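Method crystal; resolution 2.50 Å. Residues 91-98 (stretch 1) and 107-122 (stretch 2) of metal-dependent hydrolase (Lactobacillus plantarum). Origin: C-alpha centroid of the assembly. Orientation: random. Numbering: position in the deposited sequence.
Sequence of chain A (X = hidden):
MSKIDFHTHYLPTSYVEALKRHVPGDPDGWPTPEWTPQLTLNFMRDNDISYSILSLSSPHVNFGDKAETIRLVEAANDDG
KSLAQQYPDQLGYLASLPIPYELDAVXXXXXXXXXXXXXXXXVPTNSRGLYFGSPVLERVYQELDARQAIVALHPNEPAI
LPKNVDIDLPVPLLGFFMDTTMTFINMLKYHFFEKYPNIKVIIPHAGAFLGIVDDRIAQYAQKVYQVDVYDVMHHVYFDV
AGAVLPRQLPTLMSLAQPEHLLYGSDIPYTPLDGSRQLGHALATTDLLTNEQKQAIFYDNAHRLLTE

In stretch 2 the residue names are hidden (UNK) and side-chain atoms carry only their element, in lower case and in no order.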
# COMPACT_ATOMS: atom_id res chain seq x y z
N LEU A 91 17.89 5.84 37.08
CA LEU A 91 17.78 5.64 35.64
C LEU A 91 18.83 4.82 34.91
O LEU A 91 20.03 4.98 35.12
CB LEU A 91 17.69 7.00 34.96
CG LEU A 91 16.69 8.00 35.53
CD1 LEU A 91 16.82 9.32 34.79
CD2 LEU A 91 15.29 7.43 35.38
N GLY A 92 18.34 3.97 34.02
CA GLY A 92 19.19 3.15 33.18
C GLY A 92 18.64 3.36 31.77
O GLY A 92 17.69 4.13 31.58
N TYR A 93 19.22 2.70 30.77
CA TYR A 93 18.70 2.89 29.43
C TYR A 93 19.03 1.77 28.47
O TYR A 93 20.01 1.03 28.65
CB TYR A 93 19.21 4.20 28.83
CG TYR A 93 20.61 4.12 28.26
CD1 TYR A 93 21.73 3.99 29.09
CD2 TYR A 93 20.83 4.21 26.88
CE1 TYR A 93 23.03 3.95 28.56
CE2 TYR A 93 22.12 4.17 26.34
CZ TYR A 93 23.21 4.04 27.19
OH TYR A 93 24.48 4.03 26.65
N LEU A 94 18.19 1.68 27.44
CA LEU A 94 18.35 0.72 26.35
C LEU A 94 18.76 1.57 25.15
O LEU A 94 18.14 2.60 24.86
CB LEU A 94 17.02 0.02 26.07
CG LEU A 94 16.51 -0.94 27.14
CD1 LEU A 94 15.15 -1.47 26.72
CD2 LEU A 94 17.52 -2.08 27.33
N ALA A 95 19.80 1.15 24.45
CA ALA A 95 20.27 1.90 23.30
C ALA A 95 19.43 1.68 22.04
O ALA A 95 18.90 0.58 21.83
CB ALA A 95 21.72 1.55 23.02
N SER A 96 19.31 2.72 21.22
CA SER A 96 18.58 2.61 19.96
C SER A 96 19.62 2.21 18.91
O SER A 96 20.82 2.37 19.12
CB SER A 96 17.94 3.95 19.58
OG SER A 96 16.86 4.25 20.44
N LEU A 97 19.16 1.68 17.78
CA LEU A 97 20.07 1.24 16.73
C LEU A 97 19.76 1.93 15.40
O LEU A 97 18.59 2.12 15.05
CB LEU A 97 19.97 -0.27 16.55
CG LEU A 97 20.23 -1.15 17.78
CD1 LEU A 97 20.12 -2.61 17.39
CD2 LEU A 97 21.60 -0.86 18.34
N PRO A 98 20.80 2.31 14.65
CA PRO A 98 20.65 2.98 13.36
C PRO A 98 20.11 2.06 12.26
O PRO A 98 20.63 2.05 11.14
CB PRO A 98 22.05 3.50 13.08
CG PRO A 98 22.90 2.41 13.64
CD PRO A 98 22.23 2.11 14.97
N UNK A 107 27.89 -1.75 14.75
CA UNK A 107 28.83 -0.87 15.42
C UNK A 107 28.20 -0.26 16.68
O UNK A 107 28.85 -0.17 17.73
n UNK A 107 30.09 4.97 14.38
c UNK A 107 30.71 3.72 14.92
c UNK A 107 29.67 2.61 15.09
c UNK A 107 29.28 0.23 14.45
c UNK A 107 30.30 1.22 14.99
N UNK A 108 26.94 0.15 16.59
CA UNK A 108 26.25 0.76 17.73
C UNK A 108 26.03 -0.24 18.85
O UNK A 108 26.10 0.12 20.04
c UNK A 108 24.89 1.36 17.32
c UNK A 108 24.19 1.94 18.54
o UNK A 108 25.10 2.40 16.36
N UNK A 109 25.76 -1.50 18.49
CA UNK A 109 25.56 -2.55 19.48
C UNK A 109 26.83 -2.77 20.30
O UNK A 109 26.79 -2.74 21.53
c UNK A 109 23.82 -3.73 18.10
c UNK A 109 25.07 -4.99 19.85
c UNK A 109 25.16 -3.89 18.81
N UNK A 110 27.96 -2.99 19.63
CA UNK A 110 29.24 -3.22 20.30
C UNK A 110 29.58 -2.06 21.23
O UNK A 110 29.90 -2.26 22.40
c UNK A 110 31.13 -4.48 17.12
c UNK A 110 30.36 -3.38 19.27
o UNK A 110 31.54 -3.45 16.58
n UNK A 110 31.57 -5.68 16.78
c UNK A 110 30.08 -4.44 18.21
N UNK A 111 29.51 -0.86 20.69
CA UNK A 111 29.83 0.32 21.47
C UNK A 111 28.89 0.54 22.66
O UNK A 111 29.34 0.73 23.79
c UNK A 111 30.23 2.82 21.18
c UNK A 111 29.87 4.01 20.32
n UNK A 111 29.40 5.08 20.95
c UNK A 111 29.79 1.53 20.54
o UNK A 111 30.03 3.97 19.09
N UNK A 112 27.59 0.49 22.40
CA UNK A 112 26.57 0.70 23.42
C UNK A 112 26.69 -0.26 24.59
O UNK A 112 26.67 0.15 25.76
c UNK A 112 25.17 0.58 22.80
N UNK A 113 26.81 -1.55 24.28
CA UNK A 113 26.91 -2.58 25.29
C UNK A 113 28.30 -2.74 25.91
O UNK A 113 28.42 -2.90 27.12
c UNK A 113 24.06 -3.40 25.32
c UNK A 113 24.56 -5.30 23.79
c UNK A 113 24.98 -3.90 24.22
c UNK A 113 26.43 -3.92 24.73
N UNK A 114 29.35 -2.68 25.10
CA UNK A 114 30.70 -2.87 25.62
C UNK A 114 31.34 -1.69 26.35
O UNK A 114 32.29 -1.89 27.11
o UNK A 114 31.74 -4.87 22.73
c UNK A 114 31.65 -3.30 24.50
o UNK A 114 30.47 -5.37 24.47
c UNK A 114 31.25 -4.60 23.85
N UNK A 115 30.85 -0.47 26.14
CA UNK A 115 31.47 0.66 26.81
C UNK A 115 30.59 1.84 27.22
O UNK A 115 31.00 2.64 28.06
c UNK A 115 32.66 1.16 25.98
n UNK A 115 33.84 1.83 22.63
c UNK A 115 33.71 1.03 23.68
c UNK A 115 32.42 1.16 24.49
o UNK A 115 34.57 0.21 24.00
N UNK A 116 29.40 1.95 26.66
CA UNK A 116 28.55 3.08 27.02
C UNK A 116 27.53 2.81 28.13
O UNK A 116 26.70 3.66 28.44
o UNK A 116 28.71 4.00 23.56
c UNK A 116 27.87 3.62 25.77
o UNK A 116 29.82 4.86 25.26
c UNK A 116 28.87 4.20 24.78
N UNK A 117 27.61 1.63 28.73
CA UNK A 117 26.72 1.29 29.81
C UNK A 117 25.25 1.04 29.51
O UNK A 117 24.41 1.22 30.40
N UNK A 118 24.93 0.64 28.29
CA UNK A 118 23.53 0.36 27.97
C UNK A 118 23.16 -0.98 28.60
O UNK A 118 23.98 -1.89 28.66
c UNK A 118 23.35 0.30 26.45
N UNK A 119 21.93 -1.10 29.09
CA UNK A 119 21.47 -2.34 29.71
C UNK A 119 21.01 -3.29 28.63
O UNK A 119 20.68 -4.45 28.90
c UNK A 119 20.65 -1.11 31.85
c UNK A 119 21.76 -1.71 32.70
c UNK A 119 20.32 -2.06 30.69
c UNK A 119 19.42 -0.83 32.70
N UNK A 120 20.98 -2.79 27.40
CA UNK A 120 20.54 -3.58 26.27
C UNK A 120 20.10 -2.65 25.15
O UNK A 120 20.48 -1.49 25.12
N UNK A 121 19.29 -3.15 24.22
CA UNK A 121 18.84 -2.30 23.13
C UNK A 121 17.33 -2.32 22.95
O UNK A 121 16.64 -3.24 23.42
c UNK A 121 20.99 -2.66 21.87
c UNK A 121 19.01 -4.10 21.38
c UNK A 121 19.48 -2.71 21.77
N UNK A 122 16.82 -1.29 22.29
CA UNK A 122 15.41 -1.20 21.99
C UNK A 122 15.35 -1.12 20.47
O UNK A 122 16.16 -0.43 19.86
o UNK A 122 13.39 0.14 22.14
c UNK A 122 14.74 0.06 22.59
c UNK A 122 15.46 1.32 22.18
O HOH W 1 21.88 2.00 31.70
O HOH W 2 16.36 1.62 17.89

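Position 107 has four carbons in a row ending in a nitrogen. It touches nothing on stretch 1. This is Lys107, exposed on the helix.

Position 108 has one carbon carrying an oxygen and a carbon. The oxygen lies 3.2 Å from Pro98 CD, and the branch carbon lies 3.4 Å from Ser96 O. A beta carbon with these two branches is threonine, Thr108.

Position 109 has three carbons, forked at the first. One branch carbon packs 3.6 Å from Leu97 CD2. This is Val109.

Position 110 has three carbons, the third carrying an oxygen and a nitrogen. The amide end identifies Gln110, out of reach of stretch 1.

Position 111 has the same atoms and also makes no contact across. It is Gln111.

Position 112 has a single carbon. This CB sits 3.6 Å from Ala95 CB, so two small side chains bring helix and strand close. It is Ala112.

Position 113 has four carbons, forked at the second, and no contact with stretch 1. The fork gives Leu113.

Position 114 has two carbons, the second carrying two oxygens. This carboxylate is Asp114, the last residue of the helix.

Position 115 has three carbons, the third with an oxygen and a nitrogen. It is Gln115, the first residue to leave helical geometry, and it touches a crystal neighbour.

Position 116 has two carbons, the second carrying two oxygens. Its CB is 3.5 Å from Tyr93 OH, and its backbone O accepts a 2.9 Å hydrogen bond from Tyr93 OH near the ring plane. It is Asp116. Its OD2 also accepts a 2.9 Å hydrogen bond from Gln111 NE2, which ties the turn to the helix.

Position 117 has no side-chain atoms. Its phi is positive, 71°, which favours glycine: Gly117. Water 1 links its O to Tyr93 N, at 2.9 Å from each.

Position 118 has one carbon. This CB lies 3.8 Å from Tyr93 CZ and 4.0 Å from Ala95 CB. It is Ala118, whose CA lies over a face of the Tyr93 ring, 4.1 Å from the centroid.

Position 119 has four carbons, forked at the second. One end carbon is 4.0 Å from Gly92 CA, where a CB on Gly92 would clash. It is Leu119. Its N donates to Tyr93 O at 2.9 Å.

Position 120 has no side-chain atoms. Its backbone angles would jam a CB against the preceding carbonyl, and Leu94 CD2 would also be tight against it. It is Gly120.

Position 121 has three carbons, forked at the first. One branch carbon is 4.0 Å from Leu97 CD2. It is Val121.

Position 122 has one carbon carrying an oxygen and a carbon. The branch carbon is 3.7 Å from Ser96 OG. It is Thr122.

The contact joins parallel strand pairing to helix packing. Ala95 N donates to Gly120 O and Thr122 N to Ala95 O, both at 2.8 Å. Water 2 extends the pairing, bridging Leu97 N and Thr122 O. Ala95 and Val121 share a sheet face, and Ala112 packs against Ala95 there. Tyr93 secures the turn between helix and strand.

Stretch 2, residues 107-122: KTVQQALDQDGALGVT
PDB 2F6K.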